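Local coordinates for protein hypothetical aspartyl-tRNA synthetase (Sulfolobus tokodaii, PDB 1WYD) that probably charges both tRNA(Asp) and tRNA(Asn) with L-aspartate, first activating the amino acid with ATP to aspartyl-adenylate, at residues M1-E13 with I37-V49. Numbering follows the deposited sequence.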
loop_
_atom_site.group_PDB
_atom_site.type_symbol
_atom_site.label_atom_id
_atom_site.label_comp_id
_atom_site.label_asym_id
_atom_site.label_seq_id
_atom_site.Cartn_x
_atom_site.Cartn_y
_atom_site.Cartn_z
ATOM N N MET B 1 -12.697 21.399 -15.540
ATOM C CA MET B 1 -11.416 21.042 -16.234
ATOM C C MET B 1 -11.677 20.871 -17.740
ATOM O O MET B 1 -11.765 21.870 -18.459
ATOM C CB MET B 1 -10.776 19.814 -15.573
ATOM C CG MET B 1 -11.195 19.656 -14.074
ATOM S SD MET B 1 -10.018 18.772 -12.955
ATOM C CE MET B 1 -11.043 18.601 -11.451
ATOM N N TYR B 2 -11.838 19.648 -18.229
ATOM C CA TYR B 2 -12.057 19.516 -19.672
ATOM C C TYR B 2 -13.495 19.139 -19.997
ATOM O O TYR B 2 -13.856 18.918 -21.152
ATOM C CB TYR B 2 -11.070 18.506 -20.312
ATOM C CG TYR B 2 -9.654 19.006 -20.489
ATOM C CD1 TYR B 2 -9.227 19.540 -21.700
ATOM C CD2 TYR B 2 -8.738 18.940 -19.441
ATOM C CE1 TYR B 2 -7.902 19.980 -21.870
ATOM C CE2 TYR B 2 -7.426 19.379 -19.592
ATOM C CZ TYR B 2 -7.007 19.891 -20.808
ATOM O OH TYR B 2 -5.703 20.333 -20.949
ATOM N N ARG B 3 -14.302 19.063 -18.960
ATOM C CA ARG B 3 -15.669 18.619 -19.076
ATOM C C ARG B 3 -16.460 19.310 -17.995
ATOM O O ARG B 3 -15.872 19.824 -17.057
ATOM C CB ARG B 3 -15.754 17.115 -18.848
ATOM C CG ARG B 3 -14.867 16.623 -17.735
ATOM C CD ARG B 3 -15.256 15.312 -17.256
ATOM N NE ARG B 3 -14.822 14.223 -18.143
ATOM C CZ ARG B 3 -13.802 13.405 -17.885
ATOM N NH1 ARG B 3 -13.063 13.580 -16.792
ATOM N NH2 ARG B 3 -13.525 12.412 -18.700
ATOM N N SER B 4 -17.788 19.291 -18.130
ATOM C CA SER B 4 -18.692 19.661 -17.048
ATOM C C SER B 4 -19.233 18.395 -16.396
ATOM O O SER B 4 -19.395 18.355 -15.177
ATOM C CB SER B 4 -19.847 20.545 -17.554
ATOM O OG SER B 4 -20.823 19.770 -18.250
ATOM N N HIS B 5 -19.529 17.367 -17.191
ATOM C CA HIS B 5 -20.075 16.125 -16.627
ATOM C C HIS B 5 -19.362 14.874 -17.137
ATOM O O HIS B 5 -18.894 14.817 -18.283
ATOM C CB HIS B 5 -21.608 15.992 -16.857
ATOM C CG HIS B 5 -22.426 17.105 -16.254
ATOM N ND1 HIS B 5 -22.407 18.397 -16.739
ATOM C CD2 HIS B 5 -23.277 17.117 -15.198
ATOM C CE1 HIS B 5 -23.200 19.155 -16.007
ATOM N NE2 HIS B 5 -23.741 18.402 -15.066
ATOM N N PHE B 6 -19.273 13.879 -16.271
ATOM C CA PHE B 6 -18.965 12.527 -16.684
ATOM C C PHE B 6 -20.190 11.945 -17.355
ATOM O O PHE B 6 -21.319 12.290 -16.998
ATOM C CB PHE B 6 -18.630 11.686 -15.470
ATOM C CG PHE B 6 -17.248 11.919 -14.945
ATOM C CD1 PHE B 6 -17.039 12.795 -13.869
ATOM C CD2 PHE B 6 -16.154 11.259 -15.510
ATOM C CE1 PHE B 6 -15.746 13.013 -13.358
ATOM C CE2 PHE B 6 -14.848 11.476 -15.013
ATOM C CZ PHE B 6 -14.655 12.356 -13.926
ATOM N N ILE B 7 -19.982 11.045 -18.309
ATOM C CA ILE B 7 -21.083 10.538 -19.116
ATOM C C ILE B 7 -22.233 10.067 -18.230
ATOM O O ILE B 7 -23.381 10.456 -18.435
ATOM C CB ILE B 7 -20.595 9.421 -20.063
ATOM C CG1 ILE B 7 -19.778 10.028 -21.217
ATOM C CG2 ILE B 7 -21.761 8.552 -20.564
ATOM C CD1 ILE B 7 -18.669 9.117 -21.727
ATOM N N ALA B 8 -21.896 9.263 -17.232
ATOM C CA ALA B 8 -22.850 8.644 -16.328
ATOM C C ALA B 8 -23.631 9.653 -15.445
ATOM O O ALA B 8 -24.672 9.311 -14.895
ATOM C CB ALA B 8 -22.126 7.604 -15.453
ATOM N N ASP B 9 -23.120 10.876 -15.331
ATOM C CA ASP B 9 -23.743 11.959 -14.561
ATOM C C ASP B 9 -25.066 12.486 -15.154
ATOM O O ASP B 9 -25.861 13.132 -14.443
ATOM C CB ASP B 9 -22.791 13.160 -14.521
ATOM C CG ASP B 9 -21.622 12.969 -13.595
ATOM O OD1 ASP B 9 -20.761 13.872 -13.565
ATOM O OD2 ASP B 9 -21.482 11.989 -12.848
ATOM N N VAL B 10 -25.260 12.250 -16.458
ATOM C CA VAL B 10 -26.388 12.775 -17.236
ATOM C C VAL B 10 -27.605 11.825 -17.209
ATOM O O VAL B 10 -27.470 10.628 -17.475
ATOM C CB VAL B 10 -25.949 13.051 -18.708
ATOM C CG1 VAL B 10 -27.012 13.816 -19.460
ATOM C CG2 VAL B 10 -24.622 13.814 -18.752
ATOM N N THR B 11 -28.780 12.362 -16.864
ATOM C CA THR B 11 -30.047 11.602 -16.855
ATOM C C THR B 11 -31.040 12.228 -17.841
ATOM O O THR B 11 -30.849 13.392 -18.232
ATOM C CB THR B 11 -30.699 11.601 -15.461
ATOM O OG1 THR B 11 -30.746 12.942 -14.963
ATOM C CG2 THR B 11 -29.862 10.848 -14.446
ATOM N N PRO B 12 -32.094 11.481 -18.231
ATOM C CA PRO B 12 -33.168 12.031 -19.089
ATOM C C PRO B 12 -33.646 13.392 -18.602
ATOM O O PRO B 12 -33.999 14.240 -19.429
ATOM C CB PRO B 12 -34.291 10.995 -19.002
ATOM C CG PRO B 12 -33.627 9.699 -18.592
ATOM C CD PRO B 12 -32.321 10.057 -17.909
ATOM N N GLU B 13 -33.596 13.604 -17.282
ATOM C CA GLU B 13 -33.885 14.898 -16.663
ATOM C C GLU B 13 -32.924 16.019 -17.068
ATOM O O GLU B 13 -32.854 17.042 -16.388
ATOM C CB GLU B 13 -33.909 14.757 -15.132
ATOM C CG GLU B 13 -35.085 15.473 -14.467
ATOM C CD GLU B 13 -35.203 15.210 -12.966
ATOM O OE1 GLU B 13 -35.921 15.980 -12.281
ATOM O OE2 GLU B 13 -34.587 14.236 -12.464
ATOM N N ILE B 37 -20.819 8.874 -32.506
ATOM C CA ILE B 37 -19.605 8.596 -31.756
ATOM C C ILE B 37 -19.958 7.984 -30.422
ATOM O O ILE B 37 -20.577 8.648 -29.609
ATOM C CB ILE B 37 -18.781 9.898 -31.524
ATOM C CG1 ILE B 37 -18.674 10.729 -32.804
ATOM C CG2 ILE B 37 -17.396 9.551 -31.005
ATOM C CD1 ILE B 37 -18.015 12.057 -32.591
ATOM N N ILE B 38 -19.579 6.717 -30.194
ATOM C CA ILE B 38 -19.584 6.197 -28.844
ATOM C C ILE B 38 -18.305 6.747 -28.171
ATOM O O ILE B 38 -17.169 6.490 -28.610
ATOM C CB ILE B 38 -19.673 4.637 -28.773
ATOM C CG1 ILE B 38 -20.844 4.041 -29.568
ATOM C CG2 ILE B 38 -19.746 4.145 -27.320
ATOM C CD1 ILE B 38 -22.195 4.724 -29.433
ATOM N N LEU B 39 -18.514 7.544 -27.133
ATOM C CA LEU B 39 -17.435 8.111 -26.350
ATOM C C LEU B 39 -17.258 7.311 -25.075
ATOM O O LEU B 39 -18.233 6.739 -24.548
ATOM C CB LEU B 39 -17.725 9.582 -26.034
ATOM C CG LEU B 39 -16.649 10.396 -25.328
ATOM C CD1 LEU B 39 -15.538 10.792 -26.298
ATOM C CD2 LEU B 39 -17.311 11.631 -24.739
ATOM N N ARG B 40 -16.016 7.247 -24.582
ATOM C CA ARG B 40 -15.690 6.532 -23.337
ATOM C C ARG B 40 -14.963 7.453 -22.382
ATOM O O ARG B 40 -14.049 8.169 -22.794
ATOM C CB ARG B 40 -14.780 5.334 -23.613
ATOM C CG ARG B 40 -14.549 4.499 -22.377
ATOM C CD ARG B 40 -13.392 3.539 -22.438
ATOM N NE ARG B 40 -13.121 3.204 -23.815
ATOM C CZ ARG B 40 -11.966 3.484 -24.419
ATOM N NH1 ARG B 40 -10.980 4.036 -23.723
ATOM N NH2 ARG B 40 -11.823 3.181 -25.709
ATOM N N ASP B 41 -15.375 7.428 -21.124
ATOM C CA ASP B 41 -14.723 8.127 -20.019
ATOM C C ASP B 41 -14.715 7.152 -18.870
ATOM O O ASP B 41 -15.169 6.009 -19.037
ATOM C CB ASP B 41 -15.362 9.504 -19.684
ATOM C CG ASP B 41 -16.711 9.413 -18.901
ATOM O OD1 ASP B 41 -17.372 10.473 -18.765
ATOM O OD2 ASP B 41 -17.186 8.383 -18.379
ATOM N N LYS B 42 -14.210 7.565 -17.712
ATOM C CA LYS B 42 -14.043 6.601 -16.616
ATOM C C LYS B 42 -15.385 6.036 -16.085
ATOM O O LYS B 42 -15.389 4.984 -15.468
ATOM C CB LYS B 42 -13.128 7.162 -15.500
ATOM C CG LYS B 42 -13.843 7.733 -14.290
ATOM C CD LYS B 42 -12.945 8.510 -13.322
ATOM C CE LYS B 42 -12.380 7.620 -12.219
ATOM N NZ LYS B 42 -13.388 7.167 -11.209
ATOM N N THR B 43 -16.514 6.726 -16.318
ATOM C CA THR B 43 -17.841 6.198 -15.869
ATOM C C THR B 43 -18.528 5.248 -16.838
ATOM O O THR B 43 -19.440 4.518 -16.450
ATOM C CB THR B 43 -18.840 7.314 -15.540
ATOM O OG1 THR B 43 -19.113 8.082 -16.726
ATOM C CG2 THR B 43 -18.278 8.281 -14.510
ATOM N N GLY B 44 -18.113 5.284 -18.103
ATOM C CA GLY B 44 -18.546 4.302 -19.082
ATOM C C GLY B 44 -18.706 4.935 -20.433
ATOM O O GLY B 44 -17.933 5.844 -20.814
ATOM N N LEU B 45 -19.725 4.472 -21.146
ATOM C CA LEU B 45 -19.889 4.741 -22.567
ATOM C C LEU B 45 -21.136 5.554 -22.841
ATOM O O LEU B 45 -22.240 5.154 -22.469
ATOM C CB LEU B 45 -19.975 3.418 -23.318
ATOM C CG LEU B 45 -18.771 2.501 -23.163
ATOM C CD1 LEU B 45 -19.116 1.065 -23.528
ATOM C CD2 LEU B 45 -17.573 3.026 -24.024
ATOM N N GLY B 46 -20.963 6.704 -23.470
ATOM C CA GLY B 46 -22.077 7.474 -23.959
ATOM C C GLY B 46 -22.198 7.433 -25.470
ATOM O O GLY B 46 -21.362 6.854 -26.154
ATOM N N GLN B 47 -23.251 8.058 -25.989
ATOM C CA GLN B 47 -23.513 8.128 -27.430
ATOM C C GLN B 47 -23.592 9.589 -27.791
ATOM O O GLN B 47 -24.371 10.324 -27.195
ATOM C CB GLN B 47 -24.852 7.439 -27.770
ATOM C CG GLN B 47 -25.271 7.451 -29.241
ATOM C CD GLN B 47 -26.473 6.533 -29.511
ATOM O OE1 GLN B 47 -27.615 7.007 -29.653
ATOM N NE2 GLN B 47 -26.216 5.224 -29.587
ATOM N N VAL B 48 -22.786 10.023 -28.748
ATOM C CA VAL B 48 -22.927 11.370 -29.249
ATOM C C VAL B 48 -23.323 11.336 -30.715
ATOM O O VAL B 48 -22.926 10.440 -31.455
ATOM C CB VAL B 48 -21.706 12.349 -28.883
ATOM C CG1 VAL B 48 -20.676 11.690 -27.989
ATOM C CG2 VAL B 48 -21.056 13.060 -30.095
ATOM N N VAL B 49 -24.136 12.306 -31.112
ATOM C CA VAL B 49 -24.578 12.457 -32.492
ATOM C C VAL B 49 -24.052 13.789 -33.073
ATOM O O VAL B 49 -23.993 14.810 -32.390
ATOM C CB VAL B 49 -26.138 12.330 -32.606
ATOM C CG1 VAL B 49 -26.587 12.053 -34.053
ATOM C CG2 VAL B 49 -26.669 11.226 -31.698
HETATM O O HOH W 1 -17.179 12.851 -19.768
#
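D41 and T43, in the type I turn from D41 to G44 that joins two antiparallel strands of the OB-fold domain, take the backbone N-H groups of I7 and A8, at the start of the 3-10 segment 7-9. The polar part is a chain of bonds. OD1 of D41 accepts a hydrogen bond from I7 N at 2.7 Å, nearly straight (168°), on its syn side. With CG between the backbone N and the carbonyl carbon (chi1 76°), the D41 carboxylate folds back over its own turn; OD2 accepts from T43 N (an Asx turn), G44 N (extending it to an Asx motif) and the T43 hydroxyl, which together fix its rotation. T43 OG1 in turn accepts from A8 N at 3.1 Å. With an alanine at D41, I7 N would probably lose its acceptor, and the T43 hydroxyl and the turn's N-H groups the oxygen that holds them. A water bridges D41 OD1 to R3 NE, while the R3 guanidinium forms a salt bridge with E200 of the second subunit, placing this corner at the dimer interface.

Van der Waals packing centres on I7. Its CD1 lies against the D41 carboxylate carbon, 3.5 Å from CG, and reaches CD2 of L39; its CG2 sits over G46, where a side chain would clash. CB of F6 touches T43 CG2 at 3.6 Å.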